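Local coordinates for glutathione S-transferase 1 (Ascaris suum, PDB 4Q5F), which catalyses the conjugation of reduced glutathione to a wide range of hydrophobic electrophiles and can also act as a glutathione peroxidase, at residues 26-37 / 79-89; 169-177 / 196-206. All coordinates share one frame; numbering follows the deposited sequence.

Contact 1: 26-37 / 79-89. With GSH (glutathione), chain E.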
loop_
_atom_site.group_PDB
_atom_site.type_symbol
_atom_site.label_atom_id
_atom_site.label_comp_id
_atom_site.label_asym_id
_atom_site.label_seq_id
_atom_site.Cartn_x
_atom_site.Cartn_y
_atom_site.Cartn_z
ATOM N N LEU B 26 11.547 3.170 -7.145
ATOM C CA LEU B 26 10.119 3.448 -7.024
ATOM C C LEU B 26 9.648 4.441 -8.081
ATOM O O LEU B 26 8.484 4.428 -8.482
ATOM C CB LEU B 26 9.802 4.009 -5.634
ATOM C CG LEU B 26 10.036 3.089 -4.435
ATOM C CD1 LEU B 26 9.822 3.860 -3.142
ATOM C CD2 LEU B 26 9.122 1.875 -4.491
ATOM N N GLY B 27 10.554 5.304 -8.528
ATOM C CA GLY B 27 10.213 6.333 -9.492
ATOM C C GLY B 27 9.873 5.771 -10.859
ATOM O O GLY B 27 9.029 6.315 -11.570
ATOM N N GLU B 28 10.532 4.674 -11.223
ATOM C CA GLU B 28 10.392 4.083 -12.552
ATOM C C GLU B 28 8.950 3.708 -12.873
ATOM O O GLU B 28 8.533 3.749 -14.030
ATOM C CB GLU B 28 11.274 2.838 -12.669
ATOM C CG GLU B 28 11.394 2.284 -14.082
ATOM C CD GLU B 28 12.049 3.262 -15.043
ATOM O OE1 GLU B 28 12.809 4.139 -14.579
ATOM O OE2 GLU B 28 11.801 3.154 -16.262
ATOM N N GLY B 29 8.203 3.324 -11.844
ATOM C CA GLY B 29 6.808 2.966 -12.010
ATOM C C GLY B 29 6.031 4.076 -12.690
ATOM O O GLY B 29 5.332 3.842 -13.675
ATOM N N ALA B 30 6.168 5.292 -12.170
ATOM C CA ALA B 30 5.508 6.457 -12.746
ATOM C C ALA B 30 5.975 6.709 -14.178
ATOM O O ALA B 30 5.160 6.952 -15.067
ATOM C CB ALA B 30 5.767 7.682 -11.886
ATOM N N ARG B 31 7.287 6.656 -14.393
ATOM C CA ARG B 31 7.864 6.866 -15.719
ATOM C C ARG B 31 7.247 5.914 -16.733
ATOM O O ARG B 31 6.837 6.327 -17.818
ATOM C CB ARG B 31 9.378 6.654 -15.688
ATOM C CG ARG B 31 10.138 7.634 -14.811
ATOM C CD ARG B 31 11.611 7.276 -14.749
ATOM N NE ARG B 31 12.357 8.166 -13.858
ATOM C CZ ARG B 31 13.199 7.771 -12.905
ATOM N NH1 ARG B 31 13.436 6.482 -12.686
ATOM N NH2 ARG B 31 13.816 8.677 -12.161
ATOM N N LEU B 32 7.188 4.637 -16.369
ATOM C CA LEU B 32 6.619 3.609 -17.230
ATOM C C LEU B 32 5.167 3.921 -17.579
ATOM O O LEU B 32 4.723 3.693 -18.703
ATOM C CB LEU B 32 6.697 2.247 -16.539
ATOM C CG LEU B 32 8.087 1.617 -16.487
ATOM C CD1 LEU B 32 8.145 0.535 -15.423
ATOM C CD2 LEU B 32 8.454 1.044 -17.845
ATOM N N ILE B 33 4.432 4.449 -16.609
ATOM C CA ILE B 33 3.022 4.758 -16.807
ATOM C C ILE B 33 2.855 5.943 -17.762
ATOM O O ILE B 33 1.933 5.962 -18.576
ATOM C CB ILE B 33 2.313 5.028 -15.462
ATOM C CG1 ILE B 33 2.325 3.761 -14.604
ATOM C CG2 ILE B 33 0.867 5.459 -15.682
ATOM C CD1 ILE B 33 2.016 3.992 -13.139
ATOM N N PHE B 34 3.742 6.930 -17.661
ATOM C CA PHE B 34 3.729 8.051 -18.597
ATOM C C PHE B 34 3.999 7.569 -20.018
ATOM O O PHE B 34 3.249 7.880 -20.943
ATOM C CB PHE B 34 4.789 9.093 -18.233
ATOM C CG PHE B 34 4.412 9.974 -17.080
ATOM C CD1 PHE B 34 3.287 10.780 -17.143
ATOM C CD2 PHE B 34 5.203 10.022 -15.945
ATOM C CE1 PHE B 34 2.945 11.600 -16.086
ATOM C CE2 PHE B 34 4.868 10.841 -14.885
ATOM C CZ PHE B 34 3.738 11.632 -14.955
ATOM N N HIS B 35 5.076 6.809 -20.181
ATOM C CA HIS B 35 5.522 6.397 -21.506
ATOM C C HIS B 35 4.516 5.487 -22.197
ATOM O O HIS B 35 4.344 5.561 -23.411
ATOM C CB HIS B 35 6.895 5.732 -21.424
ATOM C CG HIS B 35 8.023 6.711 -21.336
ATOM N ND1 HIS B 35 8.651 7.024 -20.148
ATOM C CD2 HIS B 35 8.622 7.464 -22.287
ATOM C CE1 HIS B 35 9.594 7.918 -20.375
ATOM N NE2 HIS B 35 9.599 8.204 -21.664
ATOM N N GLN B 36 3.846 4.634 -21.428
ATOM C CA GLN B 36 2.810 3.779 -21.991
ATOM C C GLN B 36 1.704 4.642 -22.581
ATOM O O GLN B 36 1.270 4.434 -23.714
ATOM C CB GLN B 36 2.222 2.855 -20.923
ATOM C CG GLN B 36 1.013 2.044 -21.387
ATOM C CD GLN B 36 1.305 1.199 -22.610
ATOM O OE1 GLN B 36 2.462 0.941 -22.942
ATOM N NE2 GLN B 36 0.255 0.762 -23.289
ATOM N N ALA B 37 1.261 5.617 -21.798
ATOM C CA ALA B 37 0.166 6.493 -22.188
ATOM C C ALA B 37 0.603 7.526 -23.228
ATOM O O ALA B 37 -0.232 8.185 -23.845
ATOM C CB ALA B 37 -0.391 7.185 -20.962
ATOM N N ILE B 79 0.813 7.642 -6.493
ATOM C CA ILE B 79 1.204 8.252 -7.760
ATOM C C ILE B 79 0.849 7.338 -8.930
ATOM O O ILE B 79 0.305 7.796 -9.935
ATOM C CB ILE B 79 2.716 8.587 -7.784
ATOM C CG1 ILE B 79 3.024 9.675 -6.754
ATOM C CG2 ILE B 79 3.153 9.048 -9.174
ATOM C CD1 ILE B 79 4.503 9.892 -6.499
ATOM N N TYR B 80 1.162 6.051 -8.801
ATOM C CA TYR B 80 0.837 5.077 -9.838
ATOM C C TYR B 80 -0.657 5.102 -10.140
ATOM O O TYR B 80 -1.069 5.178 -11.297
ATOM C CB TYR B 80 1.211 3.659 -9.401
ATOM C CG TYR B 80 2.656 3.444 -9.005
ATOM C CD1 TYR B 80 3.668 4.268 -9.479
ATOM C CD2 TYR B 80 3.008 2.397 -8.160
ATOM C CE1 TYR B 80 4.987 4.060 -9.115
ATOM C CE2 TYR B 80 4.319 2.184 -7.791
ATOM C CZ TYR B 80 5.304 3.015 -8.273
ATOM O OH TYR B 80 6.610 2.801 -7.905
ATOM N N ARG B 81 -1.459 5.033 -9.082
ATOM C CA ARG B 81 -2.906 4.939 -9.212
ATOM C C ARG B 81 -3.488 6.211 -9.816
ATOM O O ARG B 81 -4.392 6.157 -10.653
ATOM C CB ARG B 81 -3.540 4.674 -7.845
ATOM C CG ARG B 81 -5.043 4.422 -7.900
ATOM C CD ARG B 81 -5.599 3.974 -6.554
ATOM N NE ARG B 81 -4.852 2.845 -5.998
ATOM C CZ ARG B 81 -3.926 2.934 -5.043
ATOM N NH1 ARG B 81 -3.614 4.105 -4.496
ATOM N NH2 ARG B 81 -3.310 1.839 -4.623
ATOM N N TYR B 82 -2.971 7.355 -9.384
ATOM C CA TYR B 82 -3.446 8.635 -9.889
ATOM C C TYR B 82 -3.192 8.739 -11.389
ATOM O O TYR B 82 -4.086 9.092 -12.156
ATOM C CB TYR B 82 -2.766 9.795 -9.162
ATOM C CG TYR B 82 -3.154 11.146 -9.711
ATOM C CD1 TYR B 82 -4.358 11.741 -9.357
ATOM C CD2 TYR B 82 -2.323 11.824 -10.592
ATOM C CE1 TYR B 82 -4.721 12.976 -9.863
ATOM C CE2 TYR B 82 -2.677 13.059 -11.103
ATOM C CZ TYR B 82 -3.877 13.629 -10.734
ATOM O OH TYR B 82 -4.236 14.857 -11.238
ATOM N N LEU B 83 -1.969 8.425 -11.799
ATOM C CA LEU B 83 -1.613 8.422 -13.212
ATOM C C LEU B 83 -2.430 7.392 -13.978
ATOM O O LEU B 83 -2.909 7.658 -15.079
ATOM C CB LEU B 83 -0.121 8.123 -13.380
ATOM C CG LEU B 83 0.831 9.319 -13.329
ATOM C CD1 LEU B 83 0.429 10.312 -12.260
ATOM C CD2 LEU B 83 2.258 8.847 -13.094
ATOM N N GLY B 84 -2.577 6.211 -13.388
ATOM C CA GLY B 84 -3.298 5.125 -14.023
ATOM C C GLY B 84 -4.727 5.497 -14.358
ATOM O O GLY B 84 -5.201 5.239 -15.465
ATOM N N ARG B 85 -5.412 6.105 -13.396
ATOM C CA ARG B 85 -6.801 6.505 -13.579
ATOM C C ARG B 85 -6.922 7.652 -14.575
ATOM O O ARG B 85 -7.850 7.685 -15.383
ATOM C CB ARG B 85 -7.412 6.896 -12.234
ATOM C CG ARG B 85 -7.719 5.697 -11.359
ATOM C CD ARG B 85 -7.826 6.051 -9.888
ATOM N NE ARG B 85 -9.050 6.784 -9.578
ATOM C CZ ARG B 85 -9.705 6.705 -8.421
ATOM N NH1 ARG B 85 -9.265 5.915 -7.446
ATOM N NH2 ARG B 85 -10.811 7.414 -8.237
ATOM N N GLN B 86 -5.977 8.585 -14.519
ATOM C CA GLN B 86 -5.955 9.705 -15.451
ATOM C C GLN B 86 -5.802 9.230 -16.892
ATOM O O GLN B 86 -6.345 9.845 -17.810
ATOM C CB GLN B 86 -4.810 10.664 -15.108
ATOM C CG GLN B 86 -5.069 11.543 -13.895
ATOM C CD GLN B 86 -6.226 12.499 -14.103
ATOM O OE1 GLN B 86 -6.386 13.076 -15.178
ATOM N NE2 GLN B 86 -7.046 12.667 -13.071
ATOM N N PHE B 87 -5.069 8.135 -17.084
ATOM C CA PHE B 87 -4.708 7.675 -18.425
ATOM C C PHE B 87 -5.489 6.437 -18.871
ATOM O O PHE B 87 -5.156 5.821 -19.884
ATOM C CB PHE B 87 -3.208 7.371 -18.501
ATOM C CG PHE B 87 -2.323 8.525 -18.103
ATOM C CD1 PHE B 87 -2.816 9.820 -18.044
ATOM C CD2 PHE B 87 -0.990 8.309 -17.797
ATOM C CE1 PHE B 87 -1.997 10.873 -17.680
ATOM C CE2 PHE B 87 -0.168 9.359 -17.432
ATOM C CZ PHE B 87 -0.672 10.642 -17.374
ATOM N N GLY B 88 -6.521 6.069 -18.118
ATOM C CA GLY B 88 -7.332 4.916 -18.465
ATOM C C GLY B 88 -6.557 3.611 -18.437
ATOM O O GLY B 88 -6.799 2.720 -19.252
ATOM N N LEU B 89 -5.620 3.503 -17.498
ATOM C CA LEU B 89 -4.827 2.290 -17.311
ATOM C C LEU B 89 -5.063 1.720 -15.917
ATOM O O LEU B 89 -4.155 1.158 -15.303
ATOM C CB LEU B 89 -3.337 2.596 -17.497
ATOM C CG LEU B 89 -2.887 2.973 -18.908
ATOM C CD1 LEU B 89 -1.478 3.541 -18.879
ATOM C CD2 LEU B 89 -2.955 1.761 -19.821
HETATM N N1 GSH E . 6.448 4.524 0.932
HETATM C CA1 GSH E . 7.198 5.406 0.114
HETATM C C1 GSH E . 6.698 5.321 -1.311
HETATM O O11 GSH E . 6.786 6.316 -2.075
HETATM O O12 GSH E . 6.190 4.252 -1.737
HETATM C CB1 GSH E . 8.668 5.020 0.165
HETATM C CG1 GSH E . 9.514 6.098 -0.525
HETATM C CD1 GSH E . 11.011 5.904 -0.239
HETATM O OE1 GSH E . 11.368 5.087 0.582
HETATM N N2 GSH E . 11.978 6.701 -0.955
HETATM C CA2 GSH E . 13.386 6.571 -0.728
HETATM C C2 GSH E . 13.946 7.915 -0.288
HETATM O O2 GSH E . 13.336 8.940 -0.542
HETATM C CB2 GSH E . 14.085 6.172 -2.000
HETATM S SG2 GSH E . 13.446 4.634 -2.584
HETATM N N3 GSH E . 15.211 7.972 0.412
HETATM C CA3 GSH E . 15.760 9.234 0.834
HETATM C C3 GSH E . 15.349 9.523 2.277
HETATM O O31 GSH E . 14.464 8.822 2.829
HETATM O O32 GSH E . 15.900 10.462 2.907
#

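Contact 2: 169-177 / 196-206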
loop_
_atom_site.group_PDB
_atom_site.type_symbol
_atom_site.label_atom_id
_atom_site.label_comp_id
_atom_site.label_asym_id
_atom_site.label_seq_id
_atom_site.Cartn_x
_atom_site.Cartn_y
_atom_site.Cartn_z
ATOM N N ASP B 169 0.379 -3.762 -13.925
ATOM C CA ASP B 169 1.153 -4.610 -14.824
ATOM C C ASP B 169 2.515 -3.992 -15.121
ATOM O O ASP B 169 3.538 -4.675 -15.089
ATOM C CB ASP B 169 0.396 -4.832 -16.135
ATOM C CG ASP B 169 -0.908 -5.585 -15.938
ATOM O OD1 ASP B 169 -0.895 -6.638 -15.266
ATOM O OD2 ASP B 169 -1.947 -5.120 -16.456
ATOM N N LEU B 170 2.519 -2.694 -15.408
ATOM C CA LEU B 170 3.741 -1.991 -15.778
ATOM C C LEU B 170 4.772 -1.989 -14.650
ATOM O O LEU B 170 5.956 -2.240 -14.876
ATOM C CB LEU B 170 3.418 -0.550 -16.180
ATOM C CG LEU B 170 2.451 -0.378 -17.357
ATOM C CD1 LEU B 170 2.113 1.091 -17.557
ATOM C CD2 LEU B 170 3.034 -0.970 -18.631
ATOM N N VAL B 171 4.316 -1.701 -13.435
ATOM C CA VAL B 171 5.215 -1.585 -12.291
ATOM C C VAL B 171 5.705 -2.953 -11.826
ATOM O O VAL B 171 6.884 -3.125 -11.517
ATOM C CB VAL B 171 4.532 -0.860 -11.111
ATOM C CG1 VAL B 171 5.469 -0.770 -9.908
ATOM C CG2 VAL B 171 4.086 0.530 -11.535
ATOM N N ILE B 172 4.791 -3.917 -11.767
ATOM C CA ILE B 172 5.117 -5.258 -11.296
ATOM C C ILE B 172 6.183 -5.905 -12.176
ATOM O O ILE B 172 7.219 -6.347 -11.682
ATOM C CB ILE B 172 3.855 -6.155 -11.248
ATOM C CG1 ILE B 172 2.959 -5.731 -10.084
ATOM C CG2 ILE B 172 4.225 -7.635 -11.093
ATOM C CD1 ILE B 172 1.576 -6.353 -10.100
ATOM N N THR B 173 5.924 -5.954 -13.477
ATOM C CA THR B 173 6.812 -6.637 -14.409
ATOM C C THR B 173 8.200 -6.002 -14.471
ATOM O O THR B 173 9.198 -6.701 -14.645
ATOM C CB THR B 173 6.216 -6.669 -15.824
ATOM O OG1 THR B 173 5.895 -5.336 -16.240
ATOM C CG2 THR B 173 4.962 -7.527 -15.848
ATOM N N ASP B 174 8.268 -4.683 -14.331
ATOM C CA ASP B 174 9.554 -3.994 -14.349
ATOM C C ASP B 174 10.368 -4.371 -13.120
ATOM O O ASP B 174 11.564 -4.649 -13.216
ATOM C CB ASP B 174 9.365 -2.478 -14.396
ATOM C CG ASP B 174 10.683 -1.731 -14.489
ATOM O OD1 ASP B 174 11.296 -1.740 -15.578
ATOM O OD2 ASP B 174 11.101 -1.132 -13.477
ATOM N N SER B 175 9.709 -4.381 -11.964
ATOM C CA SER B 175 10.372 -4.698 -10.705
ATOM C C SER B 175 10.840 -6.150 -10.691
ATOM O O SER B 175 11.978 -6.437 -10.320
ATOM C CB SER B 175 9.433 -4.440 -9.526
ATOM O OG SER B 175 8.842 -3.158 -9.620
ATOM N N LEU B 176 9.956 -7.061 -11.092
ATOM C CA LEU B 176 10.298 -8.478 -11.172
ATOM C C LEU B 176 11.475 -8.690 -12.115
ATOM O O LEU B 176 12.390 -9.458 -11.816
ATOM C CB LEU B 176 9.099 -9.294 -11.659
ATOM C CG LEU B 176 7.900 -9.420 -10.717
ATOM C CD1 LEU B 176 6.809 -10.257 -11.370
ATOM C CD2 LEU B 176 8.305 -10.020 -9.381
ATOM N N ALA B 177 11.444 -8.004 -13.253
ATOM C CA ALA B 177 12.513 -8.098 -14.241
ATOM C C ALA B 177 13.848 -7.691 -13.632
ATOM O O ALA B 177 14.870 -8.335 -13.868
ATOM C CB ALA B 177 12.193 -7.222 -15.440
ATOM N N TYR B 196 4.392 -13.381 -19.079
ATOM C CA TYR B 196 3.714 -12.163 -18.647
ATOM C C TYR B 196 4.657 -10.962 -18.643
ATOM O O TYR B 196 4.296 -9.875 -19.096
ATOM C CB TYR B 196 3.129 -12.405 -17.255
ATOM C CG TYR B 196 2.658 -11.183 -16.502
ATOM C CD1 TYR B 196 1.689 -10.341 -17.030
ATOM C CD2 TYR B 196 3.155 -10.899 -15.237
ATOM C CE1 TYR B 196 1.249 -9.235 -16.328
ATOM C CE2 TYR B 196 2.721 -9.799 -14.529
ATOM C CZ TYR B 196 1.768 -8.972 -15.078
ATOM O OH TYR B 196 1.334 -7.878 -14.369
ATOM N N ILE B 197 5.868 -11.168 -18.140
ATOM C CA ILE B 197 6.880 -10.118 -18.113
ATOM C C ILE B 197 7.396 -9.829 -19.521
ATOM O O ILE B 197 7.649 -8.677 -19.866
ATOM C CB ILE B 197 8.054 -10.506 -17.186
ATOM C CG1 ILE B 197 7.563 -10.611 -15.741
ATOM C CG2 ILE B 197 9.185 -9.482 -17.265
ATOM C CD1 ILE B 197 8.516 -11.336 -14.817
ATOM N N GLU B 198 7.549 -10.875 -20.327
ATOM C CA GLU B 198 8.008 -10.719 -21.703
ATOM C C GLU B 198 7.000 -9.898 -22.502
ATOM O O GLU B 198 7.370 -9.013 -23.272
ATOM C CB GLU B 198 8.187 -12.088 -22.362
ATOM C CG GLU B 198 8.893 -12.044 -23.709
ATOM C CD GLU B 198 8.737 -13.336 -24.492
ATOM O OE1 GLU B 198 7.626 -13.591 -25.006
ATOM O OE2 GLU B 198 9.721 -14.100 -24.588
ATOM N N HIS B 199 5.720 -10.202 -22.304
ATOM C CA HIS B 199 4.640 -9.550 -23.036
ATOM C C HIS B 199 4.593 -8.045 -22.771
ATOM O O HIS B 199 4.715 -7.243 -23.696
ATOM C CB HIS B 199 3.299 -10.183 -22.659
ATOM C CG HIS B 199 2.125 -9.610 -23.394
ATOM N ND1 HIS B 199 1.357 -10.352 -24.260
ATOM C CD2 HIS B 199 1.591 -8.364 -23.384
ATOM C CE1 HIS B 199 0.396 -9.590 -24.758
ATOM N NE2 HIS B 199 0.517 -8.381 -24.244
ATOM N N VAL B 200 4.402 -7.676 -21.507
ATOM C CA VAL B 200 4.257 -6.276 -21.114
ATOM C C VAL B 200 5.428 -5.433 -21.612
ATOM O O VAL B 200 5.241 -4.317 -22.091
ATOM C CB VAL B 200 4.148 -6.143 -19.573
ATOM C CG1 VAL B 200 4.088 -4.662 -19.137
ATOM C CG2 VAL B 200 2.940 -6.934 -19.059
ATOM N N ARG B 201 6.635 -5.977 -21.508
ATOM C CA ARG B 201 7.835 -5.232 -21.866
ATOM C C ARG B 201 8.086 -5.235 -23.372
ATOM O O ARG B 201 8.984 -4.545 -23.859
ATOM C CB ARG B 201 9.038 -5.783 -21.100
ATOM C CG ARG B 201 9.003 -5.414 -19.624
ATOM C CD ARG B 201 9.818 -6.358 -18.762
ATOM N NE ARG B 201 11.253 -6.246 -19.005
ATOM C CZ ARG B 201 12.025 -5.287 -18.506
ATOM N NH1 ARG B 201 11.506 -4.334 -17.740
ATOM N NH2 ARG B 201 13.322 -5.272 -18.780
ATOM N N GLU B 202 7.287 -6.005 -24.105
ATOM C CA GLU B 202 7.324 -5.983 -25.564
ATOM C C GLU B 202 6.279 -5.023 -26.127
ATOM O O GLU B 202 6.205 -4.823 -27.340
ATOM C CB GLU B 202 7.124 -7.389 -26.135
ATOM C CG GLU B 202 8.395 -8.226 -26.143
ATOM C CD GLU B 202 8.169 -9.637 -26.648
ATOM O OE1 GLU B 202 7.011 -9.977 -26.974
ATOM O OE2 GLU B 202 9.150 -10.406 -26.721
ATOM N N LEU B 203 5.471 -4.433 -25.249
ATOM C CA LEU B 203 4.562 -3.366 -25.659
ATOM C C LEU B 203 5.393 -2.238 -26.272
ATOM O O LEU B 203 6.406 -1.845 -25.693
ATOM C CB LEU B 203 3.757 -2.845 -24.468
ATOM C CG LEU B 203 2.656 -3.761 -23.927
ATOM C CD1 LEU B 203 2.136 -3.241 -22.595
ATOM C CD2 LEU B 203 1.514 -3.882 -24.928
ATOM N N PRO B 204 4.973 -1.716 -27.442
ATOM C CA PRO B 204 5.784 -0.757 -28.209
ATOM C C PRO B 204 6.350 0.416 -27.406
ATOM O O PRO B 204 7.544 0.697 -27.511
ATOM C CB PRO B 204 4.805 -0.244 -29.267
ATOM C CG PRO B 204 3.867 -1.367 -29.471
ATOM C CD PRO B 204 3.698 -2.010 -28.126
ATOM N N ASN B 205 5.513 1.091 -26.624
ATOM C CA ASN B 205 5.962 2.258 -25.868
ATOM C C ASN B 205 6.900 1.876 -24.727
ATOM O O ASN B 205 7.848 2.601 -24.422
ATOM C CB ASN B 205 4.769 3.040 -25.320
ATOM C CG ASN B 205 3.970 3.730 -26.410
ATOM O OD1 ASN B 205 4.490 4.016 -27.488
ATOM N ND2 ASN B 205 2.701 4.007 -26.131
ATOM N N ILE B 206 6.627 0.741 -24.094
ATOM C CA ILE B 206 7.484 0.234 -23.032
ATOM C C ILE B 206 8.797 -0.248 -23.630
ATOM O O ILE B 206 9.873 0.037 -23.106
ATOM C CB ILE B 206 6.814 -0.933 -22.279
ATOM C CG1 ILE B 206 5.460 -0.496 -21.714
ATOM C CG2 ILE B 206 7.721 -1.455 -21.166
ATOM C CD1 ILE B 206 5.523 0.718 -20.802
HETATM O O HOH W 1 13.406 -3.594 -15.512
#

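Contact 1: 26-37 / 79-89
One hydrogen bond joins the two segments: Tyr80 OH donates to Leu26 O at 2.5 Å. It lies in the carbonyl plane on a lone pair, with a C=O...OH angle of 129°, and the acceptor sits at the edge of the phenol ring. Close backbone packing accompanies it. Gly29 CA comes within 3.6 Å of Tyr80 CE1, and the ring packs directly on the helix backbone there.

The remaining contacts are apolar. The branches of Ile33 divide the work: CD1 rests on the backbone at Tyr80 CA, and CG2, anti to the backbone N, meets Leu83 CB at 3.7 Å. Leu83 CD2 touches Ala30 CB and also covers one face of Phe34, lying 4.0 Å from the ring centroid, a CH-pi contact. Phe34 CD1 approaches Phe87 CE2 at 3.7 Å with the two ring planes at 52°, an oblique aromatic pair. At the C-terminal end, Ala37 CB packs on Phe87 CD2, while Leu89 CD1 reaches Gln36 CG at 3.8 Å.

The short helical segments run nearly parallel, their axes 6° apart in direction and 9.4 Å at closest approach, as two helices packed side by side on the same face of the sheet of a thioredoxin-like domain; Phe34 and Leu83 both touch Leu66 of strand 65-68. Leu26 CD1 touches glutathione CG1 at 3.5 Å, and Tyr20 OH is hydrogen-bonded to Leu26 N. The chemistry implies a largely hydrophobic seam whose one hydrogen bond probably helps to hold the backbone of Leu26, a residue of the glutathione pocket.

Contact 2: 169-177 / 196-206
The Tyr196 ring carries Thr173 CG2 over one face, offset toward the rim, 3.8 Å from the centroid, a CH-pi contact. At the ring edge, Tyr196 OH donates to Asp169 OD1 at 2.7 Å, using the anti lone pair of that oxygen; the carboxylate is turned 80° from the ring plane. The second flat group, the Arg201 guanidinium, has Ala177 CB over the centre of one face, 3.6 Å from CZ. Asp174 OD1 lies at its edge, in plane, in a long salt bridge of 3.4 Å to NH1. A water donates to both Asp174 OD1 and Asp174 O and weakly accepts from Arg201 NH1. Asp174 OD1 also forms a salt bridge with Arg213, so Arg201 is one of two arginines at this oxygen.

Thr173 is central to the packing. With OG1 between the backbone N and the carbonyl carbon (chi1 55°), its hydroxyl donates back to Asp169 O at 2.7 Å, which also accepts from Thr173 N. This leaves CG2 to meet the tyrosine and OG1 to lie against Val200 CG1. Around it, Leu176 CB touches Ile197 CD1 at 3.8 Å, and Leu170 CD2 bridges Val200 CG1 and Ile206 CD1, the latter at 3.7 Å.

The axes of the segments 169-177 and 196-201 cross at -118° and approach to 9.3 Å, joining helix 167-182 to helix 191-201 in the all-helical C-terminal domain of the glutathione transferase fold; Ile206 adds helix 204-212 to the group. Ile172 also packs on Phe104 and Phe107 of helix 94-114, while Leu170 and Ile206 reach Gln36 of helix 27-37, which belongs to the thioredoxin-like domain.

How the contacts relate
Contact 1 closes before contact 2 opens along the chain. The first joins helices 27-37 and 76-86 of the N-terminal, thioredoxin-like domain; the second joins helices 167-182, 191-201 and 204-212 of the helical C-terminal domain. Their centres lie about 13 Å apart, yet they touch directly. Asn205 ND2 probably hydrogen-bonds to Gln36 O at 2.8 Å, and Leu32 CD1 packs on Asp174 CB at 3.4 Å. Through these pairs the two contacts meet across the interface between the domains, with helix 27-37 facing both helix 76-86 and the C-terminal domain. Contact 1 reaches glutathione through Leu26, whereas the side chain of Asp174 is about 13 Å from the bound glutathione.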